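PDB 6KVR: fatty acid amide hydrolase from Candida albicans, which probably hydrolyses amides of monocarboxylic acids, fatty acids among them, to the free acid and ammonium. Local coordinates for residues A[116-121]-A[224-229]; A[199-204]-A[238-243]; A[257-262]-A[485-490]; A[364-369]-A[462-467]; A[515-520]-A[526-531]. One frame throughout, in Å; residues are numbered along the deposited sequence.

Contact 1. Residues A[116-121]-A[224-229]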
# COMPACT_ATOMS: atom_id res chain seq x y z
N GLN A 116 -9.32 33.61 20.11
CA GLN A 116 -8.89 34.78 20.87
C GLN A 116 -7.86 34.42 21.94
O GLN A 116 -6.95 35.20 22.22
CB GLN A 116 -10.11 35.46 21.50
CG GLN A 116 -10.04 36.97 21.46
CD GLN A 116 -10.97 37.64 22.46
OE1 GLN A 116 -12.00 37.08 22.83
NE2 GLN A 116 -10.59 38.83 22.91
N PHE A 117 -7.96 33.22 22.50
CA PHE A 117 -7.01 32.78 23.51
C PHE A 117 -5.84 31.99 22.93
O PHE A 117 -4.69 32.22 23.33
CB PHE A 117 -7.73 31.93 24.56
CG PHE A 117 -8.54 32.75 25.55
CD1 PHE A 117 -7.94 33.27 26.69
CD2 PHE A 117 -9.89 33.00 25.33
CE1 PHE A 117 -8.69 34.02 27.61
CE2 PHE A 117 -10.63 33.73 26.23
CZ PHE A 117 -10.03 34.25 27.37
N THR A 118 -6.08 31.05 21.99
CA THR A 118 -5.01 30.16 21.55
C THR A 118 -4.38 30.52 20.21
O THR A 118 -3.31 30.00 19.91
CB THR A 118 -5.53 28.73 21.47
OG1 THR A 118 -6.55 28.66 20.46
CG2 THR A 118 -6.08 28.27 22.82
N ASN A 119 -5.01 31.38 19.40
CA ASN A 119 -4.51 31.75 18.06
C ASN A 119 -4.50 30.53 17.13
O ASN A 119 -3.61 30.35 16.31
CB ASN A 119 -3.12 32.39 18.15
CG ASN A 119 -2.72 33.12 16.86
OD1 ASN A 119 -3.52 33.84 16.27
ND2 ASN A 119 -1.47 32.93 16.42
N CYS A 120 -5.54 29.71 17.25
CA CYS A 120 -5.64 28.44 16.56
C CYS A 120 -6.18 28.52 15.13
O CYS A 120 -6.04 27.54 14.38
CB CYS A 120 -6.51 27.48 17.37
SG CYS A 120 -8.18 28.11 17.62
N ALA A 121 -6.77 29.64 14.70
CA ALA A 121 -7.33 29.74 13.35
C ALA A 121 -6.36 30.43 12.39
O ALA A 121 -5.62 31.35 12.78
CB ALA A 121 -8.66 30.50 13.37
N PHE A 224 -5.09 24.61 27.87
CA PHE A 224 -5.07 24.32 29.30
C PHE A 224 -3.94 25.04 30.04
O PHE A 224 -3.92 25.03 31.28
CB PHE A 224 -4.96 22.81 29.54
CG PHE A 224 -6.21 22.05 29.21
CD1 PHE A 224 -7.20 21.87 30.17
CD2 PHE A 224 -6.42 21.54 27.94
CE1 PHE A 224 -8.37 21.17 29.87
CE2 PHE A 224 -7.58 20.85 27.62
CZ PHE A 224 -8.56 20.66 28.59
N ASN A 225 -3.02 25.65 29.31
CA ASN A 225 -1.88 26.37 29.86
C ASN A 225 -1.30 27.16 28.70
O ASN A 225 -0.60 26.59 27.85
CB ASN A 225 -0.85 25.40 30.45
CG ASN A 225 0.37 26.12 31.05
OD1 ASN A 225 0.75 27.20 30.61
ND2 ASN A 225 0.97 25.51 32.07
N LEU A 226 -1.60 28.46 28.64
CA LEU A 226 -1.26 29.27 27.48
C LEU A 226 0.23 29.53 27.33
O LEU A 226 0.65 30.08 26.30
CB LEU A 226 -2.01 30.60 27.52
CG LEU A 226 -3.50 30.57 27.18
CD1 LEU A 226 -4.09 31.99 27.25
CD2 LEU A 226 -3.75 29.97 25.81
N LEU A 227 1.06 29.17 28.31
CA LEU A 227 2.49 29.23 28.04
C LEU A 227 2.92 28.11 27.08
O LEU A 227 3.87 28.29 26.30
CB LEU A 227 3.29 29.16 29.35
CG LEU A 227 4.82 29.11 29.24
CD1 LEU A 227 5.41 30.39 28.64
CD2 LEU A 227 5.45 28.85 30.59
N LEU A 228 2.22 26.97 27.10
CA LEU A 228 2.69 25.80 26.36
C LEU A 228 2.19 25.79 24.92
O LEU A 228 1.19 26.43 24.56
CB LEU A 228 2.24 24.51 27.05
CG LEU A 228 2.52 24.54 28.57
CD1 LEU A 228 2.00 23.28 29.22
CD2 LEU A 228 4.03 24.76 28.85
N SER A 229 2.92 25.06 24.08
CA SER A 229 2.47 24.78 22.73
C SER A 229 1.26 23.86 22.73
O SER A 229 1.12 22.98 23.59
CB SER A 229 3.60 24.13 21.93
OG SER A 229 3.08 23.43 20.83

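Contact 2. Residues A[199-204]-A[238-243]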
# COMPACT_ATOMS: atom_id res chain seq x y z
N VAL A 199 -14.00 27.10 9.93
CA VAL A 199 -12.66 27.47 10.40
C VAL A 199 -11.61 26.51 9.84
O VAL A 199 -11.84 25.29 9.76
CB VAL A 199 -12.59 27.50 11.95
CG1 VAL A 199 -12.96 26.15 12.53
CG2 VAL A 199 -11.22 27.91 12.42
N ARG A 200 -10.46 27.06 9.45
CA ARG A 200 -9.31 26.29 9.01
C ARG A 200 -8.15 26.66 9.92
O ARG A 200 -7.88 27.85 10.13
CB ARG A 200 -8.96 26.55 7.53
CG ARG A 200 -10.08 26.12 6.58
CD ARG A 200 -9.90 26.67 5.17
NE ARG A 200 -8.83 25.97 4.48
CZ ARG A 200 -8.21 26.43 3.40
NH1 ARG A 200 -8.54 27.59 2.87
NH2 ARG A 200 -7.26 25.69 2.83
N THR A 201 -7.48 25.64 10.45
CA THR A 201 -6.61 25.79 11.62
C THR A 201 -5.14 25.82 11.24
O THR A 201 -4.73 25.38 10.16
CB THR A 201 -6.86 24.65 12.60
OG1 THR A 201 -6.85 23.40 11.89
CG2 THR A 201 -8.22 24.83 13.28
N SER A 202 -4.34 26.30 12.19
CA SER A 202 -2.94 26.62 11.96
C SER A 202 -2.07 25.38 11.94
O SER A 202 -2.45 24.30 12.41
CB SER A 202 -2.42 27.60 13.02
OG SER A 202 -2.52 27.00 14.31
N GLN A 203 -0.87 25.57 11.40
CA GLN A 203 0.13 24.54 11.18
C GLN A 203 1.48 25.23 11.07
O GLN A 203 1.54 26.41 10.69
CB GLN A 203 -0.18 23.75 9.90
CG GLN A 203 -0.10 24.64 8.68
CD GLN A 203 -1.14 24.32 7.63
OE1 GLN A 203 -1.85 23.32 7.72
NE2 GLN A 203 -1.24 25.19 6.63
N PRO A 204 2.56 24.56 11.40
CA PRO A 204 3.88 25.18 11.27
C PRO A 204 4.33 25.28 9.82
O PRO A 204 3.90 24.52 8.95
CB PRO A 204 4.79 24.22 12.05
CG PRO A 204 4.08 22.88 11.88
CD PRO A 204 2.62 23.24 12.04
N GLY A 238 -5.61 20.66 17.53
CA GLY A 238 -5.51 20.29 18.94
C GLY A 238 -6.06 21.37 19.85
O GLY A 238 -6.79 21.08 20.80
N ALA A 239 -5.72 22.63 19.57
CA ALA A 239 -6.21 23.72 20.40
C ALA A 239 -7.73 23.81 20.35
O ALA A 239 -8.39 23.87 21.38
CB ALA A 239 -5.57 25.04 19.97
N ILE A 240 -8.30 23.80 19.14
CA ILE A 240 -9.73 24.09 19.02
C ILE A 240 -10.56 22.90 19.50
O ILE A 240 -11.62 23.08 20.11
CB ILE A 240 -10.10 24.50 17.58
CG1 ILE A 240 -11.54 24.99 17.52
CG2 ILE A 240 -9.97 23.32 16.60
CD1 ILE A 240 -11.91 25.62 16.19
N VAL A 241 -10.11 21.67 19.24
CA VAL A 241 -10.84 20.52 19.75
C VAL A 241 -10.72 20.45 21.27
O VAL A 241 -11.72 20.31 21.97
CB VAL A 241 -10.35 19.23 19.05
CG1 VAL A 241 -11.00 17.98 19.66
CG2 VAL A 241 -10.65 19.29 17.55
N GLY A 242 -9.49 20.59 21.80
CA GLY A 242 -9.31 20.59 23.25
C GLY A 242 -10.13 21.65 23.97
O GLY A 242 -10.57 21.44 25.10
N TYR A 243 -10.34 22.80 23.33
CA TYR A 243 -11.19 23.86 23.85
C TYR A 243 -12.67 23.60 23.62
O TYR A 243 -13.50 24.27 24.24
CB TYR A 243 -10.81 25.19 23.20
CG TYR A 243 -11.35 26.44 23.88
CD1 TYR A 243 -10.66 27.03 24.93
CD2 TYR A 243 -12.51 27.05 23.44
CE1 TYR A 243 -11.13 28.19 25.54
CE2 TYR A 243 -13.00 28.22 24.05
CZ TYR A 243 -12.30 28.78 25.09
OH TYR A 243 -12.77 29.92 25.70

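Contact 3. Residues A[257-262]-A[485-490]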
# COMPACT_ATOMS: atom_id res chain seq x y z
N SER A 257 1.78 14.15 13.91
CA SER A 257 1.07 15.41 13.83
C SER A 257 -0.44 15.31 14.13
O SER A 257 -1.09 16.36 14.13
CB SER A 257 1.28 16.04 12.44
OG SER A 257 2.68 16.12 12.16
N ILE A 258 -1.02 14.14 14.36
CA ILE A 258 -2.36 14.04 14.98
C ILE A 258 -2.25 13.73 16.46
O ILE A 258 -2.85 14.41 17.30
CB ILE A 258 -3.23 12.98 14.27
CG1 ILE A 258 -3.66 13.43 12.87
CG2 ILE A 258 -4.47 12.69 15.12
CD1 ILE A 258 -4.31 12.30 12.07
N ARG A 259 -1.48 12.70 16.79
CA ARG A 259 -1.45 12.21 18.16
C ARG A 259 -0.83 13.21 19.13
O ARG A 259 -1.33 13.36 20.25
CB ARG A 259 -0.71 10.88 18.17
CG ARG A 259 -1.38 10.08 17.10
CD ARG A 259 -1.08 8.67 17.11
NE ARG A 259 0.33 8.33 17.14
CZ ARG A 259 1.21 8.61 16.20
NH1 ARG A 259 0.91 9.37 15.17
NH2 ARG A 259 2.42 8.05 16.27
N ALA A 260 0.25 13.91 18.73
CA ALA A 260 0.88 14.84 19.67
C ALA A 260 -0.01 16.02 20.01
O ALA A 260 -0.23 16.27 21.21
CB ALA A 260 2.25 15.30 19.14
N PRO A 261 -0.57 16.78 19.04
CA PRO A 261 -1.48 17.87 19.43
C PRO A 261 -2.65 17.39 20.28
O PRO A 261 -3.04 18.09 21.23
CB PRO A 261 -1.96 18.45 18.09
CG PRO A 261 -1.02 17.91 17.06
CD PRO A 261 -0.45 16.65 17.57
N ALA A 262 -3.22 16.23 19.95
CA ALA A 262 -4.28 15.68 20.79
C ALA A 262 -3.80 15.50 22.22
O ALA A 262 -4.41 16.02 23.16
CB ALA A 262 -4.78 14.35 20.21
N SER A 485 7.05 8.88 16.13
CA SER A 485 7.54 8.52 14.80
C SER A 485 7.73 7.01 14.66
O SER A 485 7.71 6.51 13.53
CB SER A 485 8.84 9.26 14.48
OG SER A 485 9.90 8.81 15.30
N LEU A 486 7.89 6.29 15.77
CA LEU A 486 7.99 4.83 15.70
C LEU A 486 6.77 4.22 15.01
O LEU A 486 6.89 3.33 14.17
CB LEU A 486 8.14 4.25 17.11
CG LEU A 486 8.09 2.72 17.21
CD1 LEU A 486 9.28 2.09 16.46
CD2 LEU A 486 8.00 2.23 18.69
N TRP A 487 5.57 4.68 15.38
CA TRP A 487 4.37 4.12 14.78
C TRP A 487 4.11 4.62 13.36
O TRP A 487 3.27 4.05 12.65
CB TRP A 487 3.16 4.38 15.70
CG TRP A 487 3.54 3.99 17.10
CD1 TRP A 487 3.73 4.82 18.16
CD2 TRP A 487 3.84 2.66 17.58
NE1 TRP A 487 4.11 4.10 19.27
CE2 TRP A 487 4.18 2.77 18.94
CE3 TRP A 487 3.83 1.39 16.99
CZ2 TRP A 487 4.53 1.66 19.72
CZ3 TRP A 487 4.17 0.28 17.78
CH2 TRP A 487 4.52 0.43 19.12
N ASN A 488 4.85 5.65 12.90
CA ASN A 488 4.76 6.01 11.49
C ASN A 488 5.57 5.06 10.62
O ASN A 488 5.11 4.65 9.55
CB ASN A 488 5.23 7.44 11.27
CG ASN A 488 4.33 8.46 11.93
OD1 ASN A 488 4.67 9.01 12.97
ND2 ASN A 488 3.16 8.68 11.36
N ILE A 489 6.78 4.69 11.06
CA ILE A 489 7.56 3.79 10.22
C ILE A 489 6.98 2.38 10.28
O ILE A 489 6.97 1.67 9.28
CB ILE A 489 9.07 3.84 10.58
CG1 ILE A 489 9.87 3.03 9.57
CG2 ILE A 489 9.34 3.30 11.99
CD1 ILE A 489 11.39 3.04 9.81
N LEU A 490 6.44 1.96 11.43
CA LEU A 490 5.75 0.67 11.49
C LEU A 490 4.37 0.71 10.83
O LEU A 490 3.86 -0.34 10.43
CB LEU A 490 5.59 0.20 12.94
CG LEU A 490 6.88 -0.01 13.76
CD1 LEU A 490 6.58 -0.34 15.23
CD2 LEU A 490 7.76 -1.09 13.14

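Contact 4. Residues A[364-369]-A[462-467]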
# COMPACT_ATOMS: atom_id res chain seq x y z
N ASN A 364 2.19 4.92 34.83
CA ASN A 364 2.13 3.97 35.94
C ASN A 364 0.72 3.86 36.52
O ASN A 364 0.27 2.76 36.87
CB ASN A 364 3.12 4.37 37.03
CG ASN A 364 3.24 3.33 38.10
OD1 ASN A 364 3.68 2.21 37.84
ND2 ASN A 364 2.83 3.67 39.31
N THR A 365 0.02 4.99 36.64
CA THR A 365 -1.34 4.94 37.18
C THR A 365 -2.27 4.17 36.24
O THR A 365 -3.14 3.41 36.70
CB THR A 365 -1.87 6.36 37.43
OG1 THR A 365 -1.07 7.01 38.42
CG2 THR A 365 -3.31 6.33 37.93
N VAL A 366 -2.09 4.33 34.92
CA VAL A 366 -3.00 3.67 33.99
C VAL A 366 -2.73 2.16 33.97
O VAL A 366 -3.67 1.36 33.94
CB VAL A 366 -2.88 4.31 32.59
CG1 VAL A 366 -3.53 3.43 31.51
CG2 VAL A 366 -3.51 5.70 32.59
N VAL A 367 -1.46 1.76 34.01
CA VAL A 367 -1.13 0.34 34.05
C VAL A 367 -1.75 -0.31 35.29
O VAL A 367 -2.29 -1.42 35.21
CB VAL A 367 0.40 0.15 34.01
CG1 VAL A 367 0.76 -1.28 34.38
CG2 VAL A 367 0.95 0.49 32.62
N GLU A 368 -1.69 0.36 36.44
CA GLU A 368 -2.20 -0.26 37.65
C GLU A 368 -3.72 -0.37 37.60
O GLU A 368 -4.30 -1.38 38.02
CB GLU A 368 -1.73 0.52 38.88
CG GLU A 368 -0.23 0.31 39.16
CD GLU A 368 0.13 -1.14 39.53
OE1 GLU A 368 1.05 -1.73 38.90
OE2 GLU A 368 -0.51 -1.70 40.45
N LYS A 369 -4.38 0.63 37.03
CA LYS A 369 -5.82 0.56 36.81
C LYS A 369 -6.20 -0.59 35.87
O LYS A 369 -7.21 -1.27 36.08
CB LYS A 369 -6.27 1.90 36.26
CG LYS A 369 -7.70 2.21 36.52
CD LYS A 369 -7.88 2.88 37.89
CE LYS A 369 -9.35 3.08 38.25
NZ LYS A 369 -10.08 1.76 38.18
N PHE A 462 -2.57 -4.92 22.22
CA PHE A 462 -2.22 -3.51 22.04
C PHE A 462 -0.92 -3.17 22.74
O PHE A 462 -0.48 -3.86 23.67
CB PHE A 462 -3.31 -2.57 22.56
CG PHE A 462 -4.67 -2.89 22.00
CD1 PHE A 462 -5.01 -2.50 20.71
CD2 PHE A 462 -5.59 -3.59 22.76
CE1 PHE A 462 -6.26 -2.81 20.19
CE2 PHE A 462 -6.85 -3.90 22.24
CZ PHE A 462 -7.18 -3.51 20.95
N ILE A 463 -0.30 -2.08 22.29
CA ILE A 463 0.90 -1.54 22.92
C ILE A 463 0.55 -0.17 23.48
O ILE A 463 -0.03 0.67 22.78
CB ILE A 463 2.08 -1.49 21.92
CG1 ILE A 463 2.33 -2.89 21.35
CG2 ILE A 463 3.36 -1.00 22.60
CD1 ILE A 463 3.41 -2.96 20.31
N LEU A 464 0.84 0.03 24.76
CA LEU A 464 0.58 1.28 25.46
C LEU A 464 1.91 1.96 25.70
O LEU A 464 2.87 1.31 26.13
CB LEU A 464 -0.15 1.03 26.78
CG LEU A 464 -0.46 2.24 27.68
CD1 LEU A 464 -1.39 3.21 26.97
CD2 LEU A 464 -1.09 1.79 29.01
N SER A 465 1.99 3.25 25.40
CA SER A 465 3.28 3.92 25.42
C SER A 465 3.06 5.43 25.57
O SER A 465 1.95 5.92 25.32
CB SER A 465 4.06 3.62 24.13
OG SER A 465 3.45 4.30 23.04
N PRO A 466 4.09 6.18 25.96
CA PRO A 466 3.99 7.64 25.98
C PRO A 466 3.78 8.19 24.58
O PRO A 466 4.03 7.51 23.58
CB PRO A 466 5.34 8.10 26.56
CG PRO A 466 5.96 6.84 27.18
CD PRO A 466 5.45 5.73 26.34
N THR A 467 3.31 9.44 24.51
CA THR A 467 3.20 10.15 23.24
C THR A 467 4.41 11.01 22.95
O THR A 467 4.66 11.33 21.78
CB THR A 467 1.95 11.03 23.22
OG1 THR A 467 0.83 10.27 23.66
CG2 THR A 467 1.66 11.52 21.79

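Contact 5. Residues A[515-520]-A[526-531]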
# COMPACT_ATOMS: atom_id res chain seq x y z
N THR A 515 18.44 12.12 39.53
CA THR A 515 19.49 13.10 39.27
C THR A 515 20.82 12.45 38.94
O THR A 515 21.71 13.12 38.40
CB THR A 515 19.67 14.08 40.46
OG1 THR A 515 19.88 13.35 41.67
CG2 THR A 515 18.46 14.97 40.64
N LYS A 516 20.98 11.16 39.21
CA LYS A 516 22.19 10.44 38.83
C LYS A 516 22.00 9.64 37.54
O LYS A 516 22.79 8.73 37.26
CB LYS A 516 22.63 9.52 39.97
CG LYS A 516 21.47 8.86 40.62
CD LYS A 516 21.56 8.82 42.14
CE LYS A 516 22.29 7.57 42.63
NZ LYS A 516 22.32 7.51 44.12
N TYR A 517 21.02 10.01 36.73
CA TYR A 517 20.86 9.41 35.41
C TYR A 517 22.03 9.78 34.50
O TYR A 517 22.53 10.91 34.52
CB TYR A 517 19.53 9.89 34.81
CG TYR A 517 19.10 9.18 33.55
CD1 TYR A 517 18.66 7.86 33.57
CD2 TYR A 517 19.13 9.85 32.33
CE1 TYR A 517 18.26 7.21 32.41
CE2 TYR A 517 18.72 9.22 31.16
CZ TYR A 517 18.30 7.90 31.20
OH TYR A 517 17.91 7.30 30.03
N LYS A 518 22.49 8.81 33.73
CA LYS A 518 23.53 9.01 32.72
C LYS A 518 22.85 9.10 31.36
O LYS A 518 22.20 8.15 30.92
CB LYS A 518 24.53 7.86 32.76
CG LYS A 518 25.50 7.80 31.58
CD LYS A 518 26.66 6.84 31.86
CE LYS A 518 26.19 5.37 31.80
NZ LYS A 518 26.74 4.52 32.90
N TYR A 519 22.99 10.25 30.70
CA TYR A 519 22.31 10.46 29.43
C TYR A 519 22.93 9.59 28.34
O TYR A 519 24.15 9.41 28.29
CB TYR A 519 22.36 11.93 29.03
CG TYR A 519 21.48 12.81 29.88
CD1 TYR A 519 20.12 12.60 29.93
CD2 TYR A 519 22.03 13.84 30.65
CE1 TYR A 519 19.30 13.39 30.73
CE2 TYR A 519 21.21 14.64 31.44
CZ TYR A 519 19.85 14.40 31.48
OH TYR A 519 19.02 15.19 32.26
N ARG A 520 22.08 9.06 27.46
CA ARG A 520 22.56 8.25 26.34
C ARG A 520 22.92 9.07 25.10
O ARG A 520 23.57 8.53 24.20
CB ARG A 520 21.50 7.23 25.93
CG ARG A 520 20.87 6.48 27.06
CD ARG A 520 19.37 6.51 26.84
NE ARG A 520 18.71 5.36 27.43
CZ ARG A 520 17.40 5.24 27.57
NH1 ARG A 520 16.57 6.22 27.24
NH2 ARG A 520 16.91 4.09 28.04
N LEU A 526 19.22 17.38 25.94
CA LEU A 526 18.46 18.55 25.50
C LEU A 526 17.01 18.48 25.99
O LEU A 526 16.52 19.41 26.64
CB LEU A 526 18.53 18.64 23.97
CG LEU A 526 17.74 19.73 23.26
CD1 LEU A 526 18.01 21.12 23.85
CD2 LEU A 526 18.09 19.70 21.77
N GLU A 527 16.34 17.36 25.73
CA GLU A 527 14.93 17.24 26.09
C GLU A 527 14.74 17.21 27.61
O GLU A 527 13.88 17.93 28.14
CB GLU A 527 14.34 15.97 25.46
CG GLU A 527 14.06 16.10 23.97
CD GLU A 527 12.75 16.84 23.65
OE1 GLU A 527 11.94 17.12 24.58
OE2 GLU A 527 12.52 17.14 22.46
N ASN A 528 15.50 16.37 28.33
CA ASN A 528 15.26 16.20 29.76
C ASN A 528 15.63 17.45 30.56
O ASN A 528 14.98 17.75 31.57
CB ASN A 528 16.05 15.02 30.31
CG ASN A 528 15.39 13.66 30.04
OD1 ASN A 528 15.92 12.63 30.44
ND2 ASN A 528 14.25 13.66 29.34
N GLU A 529 16.65 18.20 30.14
CA GLU A 529 17.03 19.37 30.92
C GLU A 529 16.05 20.53 30.75
O GLU A 529 16.12 21.49 31.51
CB GLU A 529 18.47 19.79 30.59
CG GLU A 529 19.51 18.91 31.32
CD GLU A 529 20.97 19.26 31.03
OE1 GLU A 529 21.27 20.05 30.10
OE2 GLU A 529 21.84 18.71 31.76
N ASN A 530 15.11 20.43 29.81
CA ASN A 530 14.04 21.42 29.70
C ASN A 530 12.92 21.20 30.70
O ASN A 530 12.09 22.10 30.89
CB ASN A 530 13.45 21.41 28.30
CG ASN A 530 14.29 22.16 27.31
OD1 ASN A 530 15.13 22.96 27.71
ND2 ASN A 530 14.11 21.90 26.03
N TYR A 531 12.82 20.03 31.33
CA TYR A 531 11.69 19.82 32.22
C TYR A 531 11.88 20.62 33.51
O TYR A 531 12.92 20.54 34.16
CB TYR A 531 11.48 18.34 32.55
CG TYR A 531 10.27 18.20 33.46
CD1 TYR A 531 8.98 18.37 32.95
CD2 TYR A 531 10.41 18.01 34.84
CE1 TYR A 531 7.86 18.31 33.78
CE2 TYR A 531 9.30 17.96 35.68
CZ TYR A 531 8.03 18.11 35.14
OH TYR A 531 6.93 18.04 35.94

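Contact 1. Residues A[116-121]-A[224-229]
Leu226 pushes its forked end at the last turn of the helix that finishes at Thr118, and its two methyls divide the work: CD1 adds the ring edge of Phe117, CD2 lies closest to the carbonyl oxygen. CD1 comes up to the rim of the ring, close to the ring plane, with Leu226 CD1 and Phe117 CD1 4.1 Å apart, so the aromatic is met at its edge and not over a face. The two side chains cross at a slant. Leu226 CD2 is 3.5 Å from Phe117 O. That same methyl is 4.2 Å from Thr118 CG2, where the two side chains run at about a right angle. With chi1 64° the Thr118 hydroxyl turns back to hydrogen-bond with Ala114 O while CG2 faces Leu226. Phe117 also packs against Ala64 and Tyr67 of helix 64-70, and all three touching residues are buried. Right after them, Asn119 leaves the helix with positive phi. On the partner side Leu226 stands at a corner of the chain: Leu228 N bonds Asn225 O at 2.9 Å, and Asn225 OD1 takes Leu227 N at 3.0 Å. The arrangement is a helix C-terminus packed against a type I beta turn that opens with an Asx turn.

Contact 2. Residues A[199-204]-A[238-243]
Ile240 and the pair Val199 and Thr201 form a helix-on-sheet contact of the amidase fold, helix 235-243 lying against strand 199-201 of the large mixed sheet. Start at Ile240 CB, which points from the helix to the strand and splits in two. The short branch, CG2, ends at once against a threonine methyl, Ile240 CG2 to Thr201 CG2 being 4.0 Å; here the side chains cross at about a right angle. The long branch starts at CG1, set opposite the backbone N (chi1 -171°), and with chi2 at 171° it runs on fully extended. Its end, CD1, therefore reaches further along the strand and meets Val199 tip to tip, with 3.8 Å between Ile240 CD1 and Val199 CG1. One isoleucine thus spans two strand residues on the same face, skipping Arg200, whose side chain leaves on the other face for a salt bridge with Glu123. Ile240 also touches Ser156 on the neighbouring strand 155-158 and Ala111 on helix 100-118. Thr201 lies about 4 Å, side chain to side chain, from Lys158, the predicted charge-relay lysine. While its CG2 faces the isoleucine, Thr201 OG1 is hydrogen-bonded to Glu237 OE2, one turn before Ile240, and to Leu157 O.

Contact 3. Residues A[257-262]-A[485-490]
Arg259 reaches across to Trp487 and Asn488 with a single atom, NH2, in a helix-helix contact of the amidase fold beside Ser257, the predicted acyl-ester nucleophile. Its chain leaves the helix with CG beside the backbone N, stretches through CD (chi2 -166°), then bends at chi3 (-51°), which swings the guanidinium round to the start of the indole. Trp487 and Asn488 likewise carry CG beside the backbone N, which presents CB and CD1 of the one and the amide end of the other to the guanidinium. Arg259 NH2 sits 3.8 Å from Trp487 CB and 4.0 Å from Trp487 CD1, in the plane of the ring at its edge. The two planes stand 74° apart, so this is an edge approach and not a cation-pi stack. Asn488 OD1 lies close to the guanidinium plane, but at 4.1 Å from Arg259 NH2 it is too far for a bond. Firm polar links lie around the pair: Arg259 NH1 makes a salt bridge to Asp253 OD2 and NE bonds Gln544 OE1; NH2 has in addition only a weak bond, to Thr484 O. Asp253 OD1 takes Asn488 ND2, so Asp253 links the two helices. Asp253 OD2 also accepts from Ile258 N, Ile258 being next to Ser257. Arg259 and Trp487 both rest on Thr494 of strand 494-499, while Ile489 and Leu490 turn to helix 434-457, and Leu486 to helix 385-397.

Contact 4. Residues A[364-369]-A[462-467]
Helix 357-372 packs on strand 462-466 through Val366, Val367 and Leu464, a layer of helix against the mixed sheet of the amidase fold. Leu464 does the reaching. Its CG is trans to the backbone N (chi1 178°), and chi2 of 62° turns CD1 aside and leaves CD2 anti to CA, continuing the chain toward the helix, so that CD2 makes the contact. Val366 CG1 is 3.9 Å from Leu464 CD2, the two side chains meeting at a slant, and Val367 CG2 is a looser neighbour at 4.3 Å from the same Leu464 CD2. The leucine methyl is thus met by consecutive helix residues. Val366 also touches Leu543 on strand 540-546, so the helix bears on two adjacent strands. Leu464 itself is tied into the sheet by backbone bonds with Ala345 and Ile347. The residues that alternate with it, Ile463 and Ser465, turn to the opposite face and touch Trp487 of helix 482-490, which leaves the strand covered on both faces. Glu368 and Lys369 are exposed, Glu368 making a salt bridge with Lys371 and Lys369 lying on Leu565 of helix 552-565. All three touching side chains end in methyl groups and are buried, so shape and exclusion of water, not directed bonds, hold helix and strand together here.

Contact 5. Residues A[515-520]-A[526-531]
Asn528 OD1 takes a hydrogen bond from Arg354 NE and has Tyr519 CE1 beside it at 3.5 Å. The oxygen lies in the plane of the Tyr519 ring, off its edge, so the ring presents a C-H to it and not its pi face. The amide and ring planes are turned 58° against each other. Tyr517 is a more distant neighbour, its CE2 4.5 Å from Asn528 OD1. Tyr519 passes the asparagine at a slant, its OH 3.6 Å from Asn528 CB. That hydroxyl ends between two consecutive residues, Asn528 and Glu529, since Tyr519 OH is also 3.9 Å from Glu529 CG. The glutamate extends straight beyond CG (chi2 180°), and its carboxylate stands at 90° to the tyrosine ring, with Glu529 OE2 4.1 Å from Tyr519 CE2; its other oxygen, OE1, bonds Gln525 NE2. The two tyrosines also meet each other, Tyr519 CD1 lying in plane at the edge of the Tyr517 ring. Tyr517 OH bonds Glu524 OE2, which also takes the salt bridge of Arg520 NH1, and the hydroxyl lies above one face of the Arg520 guanidinium, toward its rim. In the fold this is a partly buried spot where the loop leading into helix 522-529 doubles back on that helix's last turn. Arg354 packs on Tyr519, and Tyr531, just past the helix, rests on Pro357 and Pro358 at the start of helix 357-372.

In the fold
Contacts 1 to 4 are buried, whereas contact 5 is partly exposed, with its centre about 26 Å from that of the chain. Contacts 1, 2 and 4 join methyls and, in contact 1, a ring edge; contacts 2 and 4 set helices on widely separated strands of the same sheet. Contact 3 brings a charged arginine inside, close to the predicted nucleophile, while contact 5 mixes tyrosines with polar side chains. Neighbours touch: Cys120 O probably bonds Ser202 N at 3.0 Å between contacts 1 and 2, Gly238 meets Pro261 between 2 and 3, and Trp487 packs on Ile463 between 3 and 4. Contact 5 touches none of the others.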